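Local structure of ethylbenzene dehydrogenase alpha-subunit (Aromatoleum aromaticum, 2IVF) at residues P872-N877 with C916-W921; D890-F895 with I903-A908. The protein is the molybdenum-containing subunit of an enzyme of the molybdopterin oxidoreductase family, holding two pterin guanine dinucleotide ligands, a molybdenum atom and an iron-sulfur cluster. All coordinates share one frame; numbering follows the deposited sequence.

Contact 1: residues P872-N877 with C916-W921; sequences PVVHMN and CIVYFW. With MD1 (phosphoric acid 4-(2-amino-4-oxo-3,4,5,6,-tetrahydro-pteridin-6-yl)-2-hydroxy-3,4-dimercapto-but-3-en-yl ester guanylate ester), chain N.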
# COMPACT_ATOMS: atom_id res chain seq x y z
N PRO A 872 0.50 9.22 11.18
CA PRO A 872 -0.43 9.95 10.35
C PRO A 872 0.16 11.23 9.77
O PRO A 872 0.92 11.93 10.45
CB PRO A 872 -1.57 10.25 11.32
CG PRO A 872 -1.53 9.09 12.33
CD PRO A 872 -0.03 9.04 12.54
N VAL A 873 -0.20 11.50 8.51
CA VAL A 873 0.31 12.66 7.75
C VAL A 873 -0.84 13.33 7.03
O VAL A 873 -1.69 12.64 6.44
CB VAL A 873 1.38 12.21 6.73
CG1 VAL A 873 1.83 13.36 5.81
CG2 VAL A 873 2.64 11.69 7.48
N VAL A 874 -0.89 14.66 7.05
CA VAL A 874 -1.78 15.37 6.17
C VAL A 874 -0.96 16.01 5.03
O VAL A 874 0.05 16.65 5.29
CB VAL A 874 -2.60 16.46 6.87
CG1 VAL A 874 -1.69 17.50 7.52
CG2 VAL A 874 -3.53 17.10 5.86
N HIS A 875 -1.36 15.78 3.78
CA HIS A 875 -0.68 16.41 2.65
C HIS A 875 -1.34 17.75 2.38
O HIS A 875 -2.56 17.83 2.21
CB HIS A 875 -0.75 15.61 1.36
CG HIS A 875 -0.16 14.23 1.44
ND1 HIS A 875 0.42 13.62 0.34
CD2 HIS A 875 -0.09 13.34 2.45
CE1 HIS A 875 0.85 12.42 0.69
NE2 HIS A 875 0.55 12.22 1.97
N MET A 876 -0.53 18.80 2.36
CA MET A 876 -1.01 20.14 2.09
C MET A 876 -0.26 20.72 0.92
O MET A 876 0.93 20.45 0.75
CB MET A 876 -0.75 21.06 3.28
CG MET A 876 -1.47 20.72 4.54
SD MET A 876 -1.10 21.96 5.79
CE MET A 876 -1.90 23.41 5.04
N ASN A 877 -0.93 21.54 0.14
CA ASN A 877 -0.22 22.35 -0.85
C ASN A 877 0.83 23.22 -0.19
O ASN A 877 0.59 23.86 0.84
CB ASN A 877 -1.21 23.25 -1.59
CG ASN A 877 -0.52 24.12 -2.63
OD1 ASN A 877 -0.04 25.23 -2.31
ND2 ASN A 877 -0.38 23.59 -3.83
N CYS A 916 -6.82 19.42 1.25
CA CYS A 916 -5.77 18.71 2.00
C CYS A 916 -6.20 17.26 2.02
O CYS A 916 -7.39 16.93 1.84
CB CYS A 916 -5.60 19.25 3.42
SG CYS A 916 -7.12 19.17 4.43
N ILE A 917 -5.23 16.39 2.23
CA ILE A 917 -5.42 14.97 2.06
C ILE A 917 -4.90 14.20 3.25
O ILE A 917 -3.75 14.41 3.67
CB ILE A 917 -4.61 14.48 0.86
CG1 ILE A 917 -4.93 15.31 -0.39
CG2 ILE A 917 -4.84 12.97 0.62
CD1 ILE A 917 -4.00 14.98 -1.59
N VAL A 918 -5.72 13.28 3.77
CA VAL A 918 -5.25 12.30 4.73
C VAL A 918 -5.70 10.92 4.27
O VAL A 918 -6.89 10.65 4.20
CB VAL A 918 -5.80 12.57 6.16
CG1 VAL A 918 -5.26 11.54 7.16
CG2 VAL A 918 -5.52 14.01 6.62
N TYR A 919 -4.74 10.11 3.86
CA TYR A 919 -4.96 8.70 3.54
C TYR A 919 -5.08 8.06 4.89
O TYR A 919 -4.35 8.45 5.78
CB TYR A 919 -3.73 8.13 2.85
CG TYR A 919 -3.45 8.80 1.53
CD1 TYR A 919 -4.20 8.51 0.42
CD2 TYR A 919 -2.39 9.71 1.40
CE1 TYR A 919 -3.93 9.11 -0.79
CE2 TYR A 919 -2.15 10.33 0.21
CZ TYR A 919 -2.89 10.00 -0.88
OH TYR A 919 -2.68 10.60 -2.08
N PHE A 920 -6.04 7.17 5.10
CA PHE A 920 -6.42 6.92 6.49
C PHE A 920 -5.40 6.20 7.32
O PHE A 920 -4.50 5.52 6.80
CB PHE A 920 -7.81 6.28 6.62
CG PHE A 920 -7.93 4.91 6.06
CD1 PHE A 920 -7.35 3.84 6.70
CD2 PHE A 920 -8.71 4.67 4.94
CE1 PHE A 920 -7.50 2.57 6.22
CE2 PHE A 920 -8.87 3.37 4.45
CZ PHE A 920 -8.31 2.34 5.09
N TRP A 921 -5.53 6.37 8.63
CA TRP A 921 -4.63 5.80 9.62
C TRP A 921 -5.49 5.21 10.74
O TRP A 921 -6.67 5.60 10.90
CB TRP A 921 -3.73 6.90 10.21
CG TRP A 921 -2.90 7.55 9.14
CD1 TRP A 921 -3.16 8.72 8.49
CD2 TRP A 921 -1.71 7.03 8.55
NE1 TRP A 921 -2.17 9.00 7.56
CE2 TRP A 921 -1.25 7.97 7.59
CE3 TRP A 921 -0.93 5.91 8.81
CZ2 TRP A 921 -0.12 7.78 6.82
CZ3 TRP A 921 0.19 5.71 8.06
CH2 TRP A 921 0.59 6.62 7.07
PB MD1 N . -12.19 -1.76 8.40
O3B MD1 N . -10.61 -1.83 8.41
O1B MD1 N . -12.68 -3.01 7.77
O2B MD1 N . -12.75 -1.24 9.67
O3A MD1 N . -12.43 -0.59 7.36
C10 MD1 N . -12.58 -0.82 5.94
C11 MD1 N . -12.61 0.57 5.34
O11 MD1 N . -11.20 0.98 5.34
C12 MD1 N . -13.10 0.52 3.92
S12 MD1 N . -13.15 -0.94 3.04
C13 MD1 N . -13.45 1.67 3.25
S13 MD1 N . -13.95 1.65 1.64
C14 MD1 N . -13.46 3.00 3.89
N15 MD1 N . -12.61 4.02 3.36
C16 MD1 N . -12.48 5.23 3.98
C15 MD1 N . -11.74 6.20 3.33
O14 MD1 N . -11.22 5.98 2.20
N17 MD1 N . -11.56 7.35 4.03
C17 MD1 N . -12.16 7.55 5.28
N16 MD1 N . -11.94 8.72 5.85
N18 MD1 N . -12.91 6.60 5.86
C20 MD1 N . -13.07 5.46 5.22
N8 MD1 N . -13.88 4.52 5.78
C7 MD1 N . -14.09 3.20 5.25
PA MD1 N . -9.52 -1.98 9.59
O1A MD1 N . -8.31 -2.56 8.92
O2A MD1 N . -9.36 -0.65 10.22
O5' MD1 N . -10.12 -2.99 10.64
C5' MD1 N . -10.18 -4.35 10.24
C4' MD1 N . -9.59 -5.20 11.29
O4' MD1 N . -9.56 -6.49 10.70
C1' MD1 N . -8.44 -7.14 11.31
N9 MD1 N . -7.95 -8.32 10.59
C4 MD1 N . -8.18 -9.56 10.99
N3 MD1 N . -8.87 -10.01 12.06
C2 MD1 N . -8.99 -11.31 12.29
N2 MD1 N . -9.70 -11.77 13.35
N1 MD1 N . -8.32 -12.18 11.45
C6 MD1 N . -7.59 -11.80 10.35
O6 MD1 N . -7.09 -12.66 9.63
C5 MD1 N . -7.52 -10.42 10.10
N7 MD1 N . -6.92 -9.67 9.18
C8 MD1 N . -7.20 -8.40 9.49
C2' MD1 N . -7.35 -6.07 11.34
O2' MD1 N . -6.34 -6.30 12.36
C3' MD1 N . -8.14 -4.77 11.52
O3' MD1 N . -7.99 -4.23 12.86
O HOH W 1 -1.95 10.45 4.81
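His-875 and Ile-917 form an antiparallel hydrogen-bonded pair, with both side chains on the same face of the sheet. His-875 N donates to Ile-917 O at 2.8 Å, and Ile-917 N returns a bond to His-875 O. Chi1 of His-875 (-59°) sets CG anti to the carbonyl carbon, and the imidazole turns one face to Tyr-919. The phenol ring comes edge-on and brings CE2 over that face, offset toward the rim. Tyr-919 CE2 is 3.7 Å from His-875 CE1. The planes meet at 78°, a T-shaped stack. Val-874 meets the other strand with CG2, which touches Val-918 CG2 at 3.8 Å and also Cys-916 CB.

Next to the paired residues a water bridges the two chains. It donates to Val-873 O (2.7 Å) and accepts from Tyr-919 N and from Trp-921 NE1. The indole lies across Pro-872. Pro-872 CA sits over the face of the five-membered ring of Trp-921, 3.4 Å from its centroid, in a CH-pi contact. Pro-872 CB lies 3.6 Å from Trp-921 CD1, and its CG faces Trp-921 CB and CG.

Phe-920 points away from this interface and belongs to the MD1 pocket, where its CZ lies 3.2 Å from MD1 O11. Arg-612 and His-849 also meet its ring. The contact thus pairs two strands of the dinucleotide-binding domain next to the ligand, consistent with the double-psi beta-barrel of this domain family. Two backbone bonds join the strands, and the water links Val-873 O, Tyr-919 N and Trp-921 NE1. The ring and aliphatic contacts lie on the residues either side of Phe-920, which meets MD1.

Contact 2: residues D890-F895 with I903-A908; sequences DMAKLF and IMVRTA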
# COMPACT_ATOMS: atom_id res chain seq x y z
N ASP A 890 6.20 19.81 10.29
CA ASP A 890 5.48 20.41 11.42
C ASP A 890 4.25 19.57 11.75
O ASP A 890 3.74 18.83 10.91
CB ASP A 890 4.99 21.82 11.10
CG ASP A 890 6.07 22.83 11.17
OD1 ASP A 890 7.12 22.59 11.81
OD2 ASP A 890 5.85 23.92 10.64
N MET A 891 3.79 19.68 12.98
CA MET A 891 2.45 19.21 13.34
C MET A 891 1.44 20.33 13.05
O MET A 891 1.76 21.51 13.09
CB MET A 891 2.34 18.85 14.82
CG MET A 891 3.28 17.80 15.26
SD MET A 891 2.91 16.26 14.45
CE MET A 891 4.58 15.85 14.10
N ALA A 892 0.21 19.92 12.79
CA ALA A 892 -0.87 20.84 12.53
C ALA A 892 -2.12 20.34 13.22
O ALA A 892 -2.25 19.14 13.44
CB ALA A 892 -1.10 20.96 11.01
N LYS A 893 -3.02 21.25 13.58
CA LYS A 893 -4.38 20.91 13.96
C LYS A 893 -5.26 21.03 12.74
O LYS A 893 -5.18 22.03 12.01
CB LYS A 893 -4.97 21.82 15.05
CG LYS A 893 -4.27 21.83 16.34
CD LYS A 893 -4.23 20.47 17.00
CE LYS A 893 -3.92 20.65 18.52
NZ LYS A 893 -3.77 19.36 19.18
N LEU A 894 -6.04 19.99 12.49
CA LEU A 894 -7.17 20.06 11.58
C LEU A 894 -8.41 20.18 12.43
O LEU A 894 -8.55 19.46 13.45
CB LEU A 894 -7.31 18.81 10.73
CG LEU A 894 -6.53 18.53 9.44
CD1 LEU A 894 -5.15 19.07 9.51
CD2 LEU A 894 -6.62 17.02 9.09
N PHE A 895 -9.30 21.06 12.04
CA PHE A 895 -10.50 21.21 12.83
C PHE A 895 -11.65 21.77 12.05
O PHE A 895 -11.46 22.44 11.04
CB PHE A 895 -10.21 22.09 14.10
CG PHE A 895 -9.85 23.53 13.80
CD1 PHE A 895 -8.55 23.87 13.42
CD2 PHE A 895 -10.79 24.53 13.90
CE1 PHE A 895 -8.23 25.18 13.16
CE2 PHE A 895 -10.48 25.85 13.64
CZ PHE A 895 -9.21 26.18 13.27
N ILE A 903 -2.00 16.23 13.42
CA ILE A 903 -1.40 15.38 12.40
C ILE A 903 -0.15 16.05 11.88
O ILE A 903 -0.08 17.29 11.89
CB ILE A 903 -2.44 15.17 11.30
CG1 ILE A 903 -2.06 14.01 10.40
CG2 ILE A 903 -2.71 16.49 10.59
CD1 ILE A 903 -3.26 13.49 9.55
N MET A 904 0.83 15.25 11.50
CA MET A 904 2.07 15.74 10.89
C MET A 904 1.81 16.20 9.46
O MET A 904 1.07 15.54 8.73
CB MET A 904 3.15 14.68 10.90
CG MET A 904 4.41 15.06 10.06
SD MET A 904 5.70 13.84 10.19
CE MET A 904 6.44 14.25 11.78
N VAL A 905 2.48 17.27 9.05
CA VAL A 905 2.24 17.87 7.77
C VAL A 905 3.31 17.42 6.78
O VAL A 905 4.51 17.38 7.08
CB VAL A 905 2.26 19.40 7.85
CG1 VAL A 905 2.17 20.05 6.43
CG2 VAL A 905 1.11 19.90 8.73
N ARG A 906 2.83 17.02 5.63
CA ARG A 906 3.66 16.88 4.43
C ARG A 906 3.27 18.00 3.46
O ARG A 906 2.12 18.13 3.13
CB ARG A 906 3.35 15.55 3.77
CG ARG A 906 3.83 15.43 2.31
CD ARG A 906 3.74 13.98 1.85
NE ARG A 906 4.85 13.21 2.35
CZ ARG A 906 4.78 11.99 2.85
NH1 ARG A 906 3.63 11.36 2.96
NH2 ARG A 906 5.89 11.43 3.27
N THR A 907 4.22 18.80 3.00
CA THR A 907 3.90 19.84 2.01
C THR A 907 4.28 19.32 0.64
O THR A 907 5.32 18.70 0.49
CB THR A 907 4.63 21.15 2.29
OG1 THR A 907 6.04 20.93 2.29
CG2 THR A 907 4.24 21.70 3.64
N ALA A 908 3.42 19.54 -0.36
CA ALA A 908 3.71 19.10 -1.73
C ALA A 908 3.06 20.06 -2.71
O ALA A 908 1.97 20.53 -2.47
CB ALA A 908 3.21 17.68 -1.93
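Ala-892 and Ile-903 form the antiparallel hydrogen-bonded pair of a beta hairpin. Ala-892 N donates to Ile-903 O at 2.8 Å, and Ile-903 N donates to Ala-892 O. A third bond runs from Val-905 N to Asp-890 O (2.7 Å). Between these bonds, Met-891 and Met-904 make a non-hydrogen-bonded pair, with CA atoms 4.3 Å apart.

The methionine side chains share one face. Met-891 is bent at chi2 (-64°), which turns SD back over the backbone of Met-904. Met-891 CE and Met-904 CE are 3.4 Å apart, tighter than usual contact. On the other face Ala-892 CB presses on Val-905 CG2 at 3.3 Å, also tight. Leu-894 CD1 meets Ile-903 CG2 at 3.7 Å.

Further out, Asp-890 OD2 accepts from Lys-887 N, and Lys-893 pairs with Glu-902 in a salt bridge. Strand 969-975 pairs with the other edge of strand 891-895, and its Ile-973 packs on Ala-892 and Leu-894. Arg-906 turns away from the hairpin and bonds to Trp-130 and Gln-134 of the beta-subunit. The hairpin is therefore held by main-chain bonds and close apolar contacts, while its charged side chains find their partners outside the paired residues.

How the contacts relate
Contacts 1 and 2 lie in one six-stranded sheet of the dinucleotide-binding domain, with centres about 8 Å apart. Strands 873-877 and 900-908 are neighbours and join them. Val-874 N lies 2.7 Å from Met-904 O, and Val-874 O lies 2.8 Å from Arg-906 N; both are probable hydrogen bonds. Val-873 CG1 packs on Arg-906 CB at 3.4 Å. Contact 1 is the one that touches MD1, through Phe-920, and the side chain of Tyr-919 is about 13 Å from the molybdenum atom. Contact 2 stands further back, with the Leu-894 side chain about 10 Å from MD1. Both contacts have residues packed on the beta-subunit.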